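Local coordinates for ParB domain protein nuclease (Sulfolobus solfataricus, PDB 5K5D) that probably serves in archaeal DNA segregation as a pNOB8-like ParB-N protein and may act as a nuclease, at residues E12-E17 against K75-L80; F222-R227 against K256-D261. The protein carries 4 engineered substitutions. All coordinates share one frame; numbering follows the deposited sequence.

Interaction 1 of 2, residues E12-E17 against K75-L80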
ATOM      1  N   GLU B  12      -9.419 -26.926   2.607  1.00 52.71           N
ATOM      2  CA  GLU B  12     -10.756 -27.478   2.791  1.00 55.05           C
ATOM      3  C   GLU B  12     -11.811 -26.794   1.931  1.00 59.80           C
ATOM      4  O   GLU B  12     -11.611 -25.683   1.440  1.00 62.67           O
ATOM      5  CB  GLU B  12     -11.167 -27.444   4.268  1.00 53.84           C
ATOM      6  CG  GLU B  12     -11.159 -26.070   4.900  1.00 49.99           C
ATOM      7  CD  GLU B  12     -11.639 -26.097   6.342  1.00 49.58           C
ATOM      8  OE1 GLU B  12     -12.854 -25.919   6.569  1.00 48.56           O
ATOM      9  OE2 GLU B  12     -10.805 -26.299   7.250  1.00 48.11           O
ATOM     10  N   VAL B  13     -12.933 -27.482   1.750  1.00 47.31           N
ATOM     11  CA  VAL B  13     -14.055 -26.945   1.000  1.00 41.13           C
ATOM     12  C   VAL B  13     -15.205 -26.656   1.947  1.00 48.21           C
ATOM     13  O   VAL B  13     -15.521 -27.461   2.823  1.00 49.83           O
ATOM     14  CB  VAL B  13     -14.536 -27.918  -0.079  1.00 42.74           C
ATOM     15  CG1 VAL B  13     -15.701 -27.313  -0.848  1.00 41.54           C
ATOM     16  CG2 VAL B  13     -13.397 -28.267  -1.015  1.00 38.85           C
ATOM     17  N   VAL B  14     -15.828 -25.499   1.766  1.00 50.19           N
ATOM     18  CA  VAL B  14     -16.897 -25.068   2.649  1.00 45.67           C
ATOM     19  C   VAL B  14     -18.032 -24.457   1.845  1.00 50.16           C
ATOM     20  O   VAL B  14     -17.843 -24.071   0.691  1.00 45.21           O
ATOM     21  CB  VAL B  14     -16.388 -24.026   3.659  1.00 43.33           C
ATOM     22  CG1 VAL B  14     -15.359 -24.648   4.585  1.00 44.14           C
ATOM     23  CG2 VAL B  14     -15.800 -22.835   2.931  1.00 41.55           C
ATOM     24  N   SER B  15     -19.212 -24.378   2.458  1.00 53.55           N
ATOM     25  CA  SER B  15     -20.347 -23.714   1.829  1.00 58.32           C
ATOM     26  C   SER B  15     -19.966 -22.267   1.557  1.00 56.61           C
ATOM     27  O   SER B  15     -19.311 -21.624   2.378  1.00 54.53           O
ATOM     28  CB  SER B  15     -21.592 -23.783   2.719  1.00 61.22           C
ATOM     29  OG  SER B  15     -21.461 -22.958   3.862  1.00 64.09           O
ATOM     30  N   ILE B  16     -20.370 -21.763   0.397  1.00 55.00           N
ATOM     31  CA  ILE B  16     -19.947 -20.440  -0.042  1.00 52.09           C
ATOM     32  C   ILE B  16     -20.372 -19.345   0.939  1.00 50.29           C
ATOM     33  O   ILE B  16     -19.736 -18.295   1.026  1.00 52.20           O
ATOM     34  CB  ILE B  16     -20.463 -20.128  -1.461  1.00 47.17           C
ATOM     35  CG1 ILE B  16     -19.780 -18.880  -2.020  1.00 41.53           C
ATOM     36  CG2 ILE B  16     -21.981 -19.988  -1.464  1.00 49.74           C
ATOM     37  CD1 ILE B  16     -20.020 -18.671  -3.489  1.00 39.12           C
ATOM     38  N   GLU B  17     -21.433 -19.609   1.692  1.00 49.55           N
ATOM     39  CA  GLU B  17     -21.971 -18.625   2.621  1.00 55.35           C
ATOM     40  C   GLU B  17     -21.342 -18.735   4.009  1.00 57.15           C
ATOM     41  O   GLU B  17     -21.635 -17.935   4.903  1.00 52.34           O
ATOM     42  CB  GLU B  17     -23.492 -18.761   2.714  1.00 61.13           C
ATOM     43  CG  GLU B  17     -24.201 -18.635   1.373  1.00 71.17           C
ATOM     44  CD  GLU B  17     -23.989 -17.279   0.728  1.00 78.34           C
ATOM     45  OE1 GLU B  17     -24.040 -16.261   1.452  1.00 79.84           O
ATOM     46  OE2 GLU B  17     -23.766 -17.228  -0.501  1.00 79.12           O
ATOM     47  N   LYS B  75     -21.808 -22.825  -5.047  1.00 53.68           N
ATOM     48  CA  LYS B  75     -22.423 -23.182  -3.772  1.00 58.60           C
ATOM     49  C   LYS B  75     -21.380 -23.463  -2.696  1.00 53.02           C
ATOM     50  O   LYS B  75     -21.684 -23.449  -1.504  1.00 50.66           O
ATOM     51  CB  LYS B  75     -23.350 -24.391  -3.938  1.00 64.67           C
ATOM     52  CG  LYS B  75     -24.531 -24.149  -4.870  1.00 67.54           C
ATOM     53  CD  LYS B  75     -25.363 -22.959  -4.404  1.00 67.46           C
ATOM     54  CE  LYS B  75     -26.445 -22.606  -5.414  1.00 62.42           C
ATOM     55  NZ  LYS B  75     -27.246 -21.427  -4.980  1.00 60.61           N
ATOM     56  N   GLU B  76     -20.150 -23.725  -3.121  1.00 54.81           N
ATOM     57  CA  GLU B  76     -19.076 -24.002  -2.178  1.00 54.12           C
ATOM     58  C   GLU B  76     -17.724 -23.608  -2.753  1.00 45.96           C
ATOM     59  O   GLU B  76     -17.497 -23.690  -3.960  1.00 44.17           O
ATOM     60  CB  GLU B  76     -19.084 -25.472  -1.742  1.00 57.63           C
ATOM     61  CG  GLU B  76     -18.767 -26.479  -2.832  1.00 63.62           C
ATOM     62  CD  GLU B  76     -18.841 -27.914  -2.332  1.00 75.99           C
ATOM     63  OE1 GLU B  76     -19.660 -28.193  -1.428  1.00 74.06           O
ATOM     64  OE2 GLU B  76     -18.074 -28.762  -2.835  1.00 86.01           O
ATOM     65  N   VAL B  77     -16.829 -23.174  -1.879  1.00 41.87           N
ATOM     66  CA  VAL B  77     -15.555 -22.636  -2.326  1.00 46.79           C
ATOM     67  C   VAL B  77     -14.371 -23.268  -1.600  1.00 45.58           C
ATOM     68  O   VAL B  77     -14.394 -23.453  -0.382  1.00 51.22           O
ATOM     69  CB  VAL B  77     -15.528 -21.088  -2.202  1.00 49.02           C
ATOM     70  CG1 VAL B  77     -16.140 -20.643  -0.887  1.00 48.05           C
ATOM     71  CG2 VAL B  77     -14.113 -20.551  -2.365  1.00 52.43           C
ATOM     72  N   LYS B  78     -13.348 -23.617  -2.371  1.00 42.98           N
ATOM     73  CA  LYS B  78     -12.107 -24.144  -1.829  1.00 40.23           C
ATOM     74  C   LYS B  78     -11.356 -23.010  -1.142  1.00 39.98           C
ATOM     75  O   LYS B  78     -11.226 -21.920  -1.697  1.00 37.30           O
ATOM     76  CB  LYS B  78     -11.254 -24.730  -2.958  1.00 42.05           C
ATOM     77  CG  LYS B  78     -11.958 -25.808  -3.777  1.00 48.86           C
ATOM     78  CD  LYS B  78     -11.608 -25.737  -5.270  1.00 51.84           C
ATOM     79  CE  LYS B  78     -10.160 -26.107  -5.554  1.00 52.17           C
ATOM     80  NZ  LYS B  78      -9.197 -25.067  -5.087  1.00 56.58           N
ATOM     81  N   ILE B  79     -10.872 -23.261   0.070  1.00 39.37           N
ATOM     82  CA  ILE B  79     -10.126 -22.246   0.800  1.00 34.96           C
ATOM     83  C   ILE B  79      -8.859 -22.790   1.459  1.00 41.95           C
ATOM     84  O   ILE B  79      -8.663 -24.004   1.579  1.00 31.15           O
ATOM     85  CB  ILE B  79     -10.990 -21.564   1.889  1.00 33.57           C
ATOM     86  CG1 ILE B  79     -11.337 -22.551   3.007  1.00 38.33           C
ATOM     87  CG2 ILE B  79     -12.246 -20.965   1.281  1.00 35.31           C
ATOM     88  CD1 ILE B  79     -12.064 -21.914   4.186  1.00 32.67           C
ATOM     89  N   LEU B  80      -7.991 -21.870   1.864  1.00 44.95           N
ATOM     90  CA  LEU B  80      -6.888 -22.199   2.747  1.00 47.13           C
ATOM     91  C   LEU B  80      -7.200 -21.606   4.118  1.00 50.89           C
ATOM     92  O   LEU B  80      -7.102 -20.391   4.317  1.00 51.63           O
ATOM     93  CB  LEU B  80      -5.567 -21.647   2.210  1.00 41.24           C
ATOM     94  CG  LEU B  80      -5.128 -22.149   0.833  1.00 44.41           C
ATOM     95  CD1 LEU B  80      -3.731 -21.644   0.490  1.00 47.84           C
ATOM     96  CD2 LEU B  80      -5.171 -23.665   0.774  1.00 38.33           C
TER
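Glu12 pairs with Ile79 in the antiparallel pairing of strands 9-15 and 76-82, and its backbone N and O both bond to that residue, Ile79 N to Glu12 O being the shorter link at 2.9 Å. Its side chain, extended beyond CG, runs beside that of Ile79 in the same direction, CG 4.0 Å from Ile79 CG1; the carboxylate goes on to Tyr57 OH and to a salt bridge with Lys81. Val13, on the other face, forms a non-hydrogen-bonded pair with Lys78 and turns CG1, anti to its backbone N (chi1 -179°), to within 3.4 Å of Glu76 OE2. Val14 repeats the two-bond pairing with Val77, Val77 N lying 2.9 Å from Val14 O. Its CG2 meets Ile79 CD1 at 4.0 Å, the two side chains nearly perpendicular. Beyond the Ser15-Glu76 pair, Ile16 N bonds to Lys75 O at 2.9 Å. Ile16 CG1 lies 4.2 Å from Val77 CG1, and both residues also touch helix 63-71. The chemistry implies a division of labour: five backbone bonds fix the edge strand of the ParB-like domain's mixed sheet, while Val14, Ile16, Val77 and Ile79 add apolar side-chain contacts on the side of Val14 and Val77.

Interaction 2 of 2, residues F222-R227 against K256-D261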
ATOM      1  N   PHE B 222       9.906  11.736  -5.987  1.00 40.94           N
ATOM      2  CA  PHE B 222      11.113  11.839  -5.182  1.00 44.17           C
ATOM      3  C   PHE B 222      12.088  12.875  -5.748  1.00 41.49           C
ATOM      4  O   PHE B 222      12.808  13.540  -5.001  1.00 34.01           O
ATOM      5  CB  PHE B 222      11.793  10.474  -5.063  1.00 47.66           C
ATOM      6  CG  PHE B 222      12.956  10.465  -4.119  1.00 42.23           C
ATOM      7  CD1 PHE B 222      12.757  10.293  -2.762  1.00 37.80           C
ATOM      8  CD2 PHE B 222      14.244  10.638  -4.589  1.00 38.44           C
ATOM      9  CE1 PHE B 222      13.821  10.292  -1.891  1.00 45.69           C
ATOM     10  CE2 PHE B 222      15.310  10.637  -3.725  1.00 40.50           C
ATOM     11  CZ  PHE B 222      15.101  10.462  -2.373  1.00 48.85           C
ATOM     12  N   ARG B 223      12.111  13.006  -7.070  1.00 42.34           N
ATOM     13  CA  ARG B 223      12.912  14.044  -7.707  1.00 48.61           C
ATOM     14  C   ARG B 223      12.423  15.411  -7.251  1.00 47.45           C
ATOM     15  O   ARG B 223      13.221  16.309  -6.974  1.00 42.81           O
ATOM     16  CB  ARG B 223      12.830  13.943  -9.231  1.00 49.94           C
ATOM     17  CG  ARG B 223      13.662  12.823  -9.839  1.00 53.21           C
ATOM     18  CD  ARG B 223      13.544  12.825 -11.355  1.00 61.41           C
ATOM     19  NE  ARG B 223      14.000  14.085 -11.935  1.00 68.80           N
ATOM     20  CZ  ARG B 223      13.680  14.511 -13.153  1.00 71.03           C
ATOM     21  NH1 ARG B 223      12.889  13.780 -13.928  1.00 73.75           N
ATOM     22  NH2 ARG B 223      14.143  15.673 -13.595  1.00 67.61           N
ATOM     23  N   ILE B 224      11.103  15.557  -7.174  1.00 45.65           N
ATOM     24  CA  ILE B 224      10.489  16.789  -6.695  1.00 41.96           C
ATOM     25  C   ILE B 224      10.905  17.075  -5.258  1.00 47.21           C
ATOM     26  O   ILE B 224      11.206  18.218  -4.906  1.00 42.76           O
ATOM     27  CB  ILE B 224       8.956  16.714  -6.761  1.00 36.60           C
ATOM     28  CG1 ILE B 224       8.484  16.763  -8.216  1.00 37.05           C
ATOM     29  CG2 ILE B 224       8.333  17.844  -5.959  1.00 35.30           C
ATOM     30  CD1 ILE B 224       6.984  16.664  -8.378  1.00 38.59           C
ATOM     31  N   TYR B 225      10.920  16.028  -4.435  1.00 46.38           N
ATOM     32  CA  TYR B 225      11.308  16.156  -3.033  1.00 44.44           C
ATOM     33  C   TYR B 225      12.713  16.732  -2.890  1.00 48.97           C
ATOM     34  O   TYR B 225      12.898  17.819  -2.340  1.00 51.03           O
ATOM     35  CB  TYR B 225      11.224  14.801  -2.321  1.00 38.38           C
ATOM     36  CG  TYR B 225      11.805  14.813  -0.930  1.00 38.13           C
ATOM     37  CD1 TYR B 225      11.126  15.420   0.122  1.00 37.02           C
ATOM     38  CD2 TYR B 225      13.036  14.224  -0.662  1.00 38.13           C
ATOM     39  CE1 TYR B 225      11.657  15.436   1.404  1.00 36.79           C
ATOM     40  CE2 TYR B 225      13.575  14.238   0.619  1.00 41.20           C
ATOM     41  CZ  TYR B 225      12.880  14.846   1.644  1.00 44.22           C
ATOM     42  OH  TYR B 225      13.403  14.863   2.916  1.00 55.64           O
ATOM     43  N   THR B 226      13.700  15.991  -3.381  1.00 49.04           N
ATOM     44  CA  THR B 226      15.093  16.398  -3.270  1.00 54.57           C
ATOM     45  C   THR B 226      15.323  17.774  -3.894  1.00 56.96           C
ATOM     46  O   THR B 226      16.109  18.575  -3.388  1.00 58.62           O
ATOM     47  CB  THR B 226      16.023  15.363  -3.919  1.00 58.65           C
ATOM     48  OG1 THR B 226      15.579  15.094  -5.254  1.00 68.60           O
ATOM     49  CG2 THR B 226      15.999  14.067  -3.122  1.00 54.84           C
ATOM     50  N   ARG B 227      14.623  18.043  -4.989  1.00 54.56           N
ATOM     51  CA  ARG B 227      14.706  19.335  -5.658  1.00 51.60           C
ATOM     52  C   ARG B 227      14.233  20.462  -4.744  1.00 55.44           C
ATOM     53  O   ARG B 227      15.006  21.348  -4.379  1.00 54.36           O
ATOM     54  CB  ARG B 227      13.876  19.309  -6.943  1.00 49.06           C
ATOM     55  CG  ARG B 227      13.539  20.675  -7.513  1.00 53.14           C
ATOM     56  CD  ARG B 227      14.773  21.394  -8.016  1.00 58.41           C
ATOM     57  NE  ARG B 227      14.428  22.622  -8.725  1.00 60.80           N
ATOM     58  CZ  ARG B 227      15.312  23.412  -9.323  1.00 64.80           C
ATOM     59  NH1 ARG B 227      16.601  23.104  -9.296  1.00 67.48           N
ATOM     60  NH2 ARG B 227      14.908  24.511  -9.946  1.00 65.38           N
ATOM     61  N   LYS B 256       8.122  20.337 -14.770  1.00 44.04           N
ATOM     62  CA  LYS B 256       9.138  21.154 -15.424  1.00 40.69           C
ATOM     63  C   LYS B 256       9.380  22.443 -14.642  1.00 40.14           C
ATOM     64  O   LYS B 256      10.521  22.804 -14.353  1.00 35.18           O
ATOM     65  CB  LYS B 256       8.724  21.485 -16.859  1.00 49.27           C
ATOM     66  CG  LYS B 256       8.934  20.363 -17.866  1.00 51.75           C
ATOM     67  CD  LYS B 256       8.554  20.817 -19.269  1.00 58.43           C
ATOM     68  CE  LYS B 256       9.071  19.866 -20.333  1.00 67.25           C
ATOM     69  NZ  LYS B 256      10.559  19.874 -20.414  1.00 69.98           N
ATOM     70  N   ILE B 257       8.300  23.130 -14.285  1.00 37.27           N
ATOM     71  CA  ILE B 257       8.415  24.370 -13.522  1.00 42.56           C
ATOM     72  C   ILE B 257       9.166  24.156 -12.208  1.00 46.51           C
ATOM     73  O   ILE B 257       9.944  25.012 -11.784  1.00 46.84           O
ATOM     74  CB  ILE B 257       7.037  25.001 -13.239  1.00 47.93           C
ATOM     75  CG1 ILE B 257       6.348  25.373 -14.552  1.00 50.28           C
ATOM     76  CG2 ILE B 257       7.183  26.229 -12.354  1.00 37.21           C
ATOM     77  CD1 ILE B 257       4.890  25.716 -14.391  1.00 49.11           C
ATOM     78  N   ILE B 258       8.945  23.004 -11.580  1.00 47.45           N
ATOM     79  CA  ILE B 258       9.618  22.659 -10.331  1.00 50.14           C
ATOM     80  C   ILE B 258      11.043  22.157 -10.556  1.00 47.81           C
ATOM     81  O   ILE B 258      11.931  22.412  -9.743  1.00 47.83           O
ATOM     82  CB  ILE B 258       8.863  21.559  -9.551  1.00 46.37           C
ATOM     83  CG1 ILE B 258       7.415  21.963  -9.284  1.00 45.82           C
ATOM     84  CG2 ILE B 258       9.573  21.256  -8.242  1.00 34.12           C
ATOM     85  CD1 ILE B 258       6.672  20.966  -8.427  1.00 42.93           C
ATOM     86  N   LEU B 259      11.252  21.438 -11.655  1.00 48.19           N
ATOM     87  CA  LEU B 259      12.505  20.712 -11.872  1.00 50.81           C
ATOM     88  C   LEU B 259      13.495  21.431 -12.787  1.00 54.05           C
ATOM     89  O   LEU B 259      14.644  21.647 -12.407  1.00 55.31           O
ATOM     90  CB  LEU B 259      12.222  19.296 -12.391  1.00 44.63           C
ATOM     91  CG  LEU B 259      11.400  18.417 -11.446  1.00 38.57           C
ATOM     92  CD1 LEU B 259      11.342  16.977 -11.937  1.00 37.20           C
ATOM     93  CD2 LEU B 259      11.974  18.486 -10.040  1.00 32.42           C
ATOM     94  N   ASN B 260      13.054  21.791 -13.988  1.00 60.03           N
ATOM     95  CA  ASN B 260      13.909  22.512 -14.927  1.00 57.63           C
ATOM     96  C   ASN B 260      14.272  23.900 -14.406  1.00 57.60           C
ATOM     97  O   ASN B 260      13.399  24.720 -14.128  1.00 62.58           O
ATOM     98  CB  ASN B 260      13.244  22.618 -16.302  1.00 57.12           C
ATOM     99  CG  ASN B 260      14.207  23.082 -17.390  1.00 62.61           C
ATOM    100  OD1 ASN B 260      15.157  23.825 -17.130  1.00 63.44           O
ATOM    101  ND2 ASN B 260      13.961  22.639 -18.618  1.00 62.52           N
ATOM    102  N   ASP B 261      15.570  24.152 -14.287  1.00 61.50           N
ATOM    103  CA  ASP B 261      16.075  25.395 -13.718  1.00 65.46           C
ATOM    104  C   ASP B 261      15.748  26.646 -14.521  1.00 56.88           C
ATOM    105  O   ASP B 261      15.757  27.748 -13.980  1.00 56.48           O
ATOM    106  CB  ASP B 261      17.586  25.305 -13.522  1.00 75.30           C
ATOM    107  CG  ASP B 261      17.959  24.708 -12.191  1.00 84.87           C
ATOM    108  OD1 ASP B 261      17.374  25.134 -11.172  1.00 86.43           O
ATOM    109  OD2 ASP B 261      18.829  23.813 -12.163  1.00 89.19           O
TER
HETATM  110  O   HOH W   1      12.961  25.726 -11.532  1.00 67.63           O
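The Arg227 guanidinium carries Leu259 O over the centre of one face, 3.6 Å above the plane, and Asp261 OD1 at its edge. NH1 and NH2 both grip that single oxygen, NH2 at 2.8 Å, approaching from the same face of a carboxylate turned 58° from the guanidinium. NE bonds to Ile258 O at 2.7 Å, with a bent N-H···O angle of 138°. The other guanidinium, that of Arg223, has Leu259 CD1 over one face, offset toward the rim and 3.5 Å from NH2. Leu259 thus divides its branches, since CD2 lies 3.7 Å from Arg227 CG, which stands anti to its own backbone N (chi1 163°). A water joins Arg227 NH2, weakly, to Ile257 O and Asn260 O. An alanine in place of Arg227 would probably leave Ile258 O without this donor and cost Asp261 OD1 two N-H donors, though its salt bridge to Arg264 would stay. These bonds tie helix 218-230 to the C-terminal end of helix 252-259, whose carbonyls are likely to suit a cation, and to the residues just after it. Deeper in, Ile224 CG2 meets Ile258 CG2 at 4.3 Å. Helix 242-250 touches both isoleucines, and Met267 of helix 264-271 also packs on Ile258.

Overall arrangement
Interactions 1 and 2 lie on opposite sides of the chain's centre, their own centres 52 Å apart and their nearest atoms about 36 Å apart, so neither touches the other. Along the chain they come in series: 12-17 with 75-80 closes within the ParB-like N-terminal region before 222-227 with 256-261 opens in the second, helical one. They also differ in how they hold. Interaction 1 joins neighbouring strands through main-chain bonds, whereas interaction 2 depends on side chains, one arginine of helix 218-230 reaching both a main-chain carbonyl near the end of helix 252-259 and an aspartate just beyond it. Each brings together segments well separated in sequence, with 57 and 28 residues between them, within its own region.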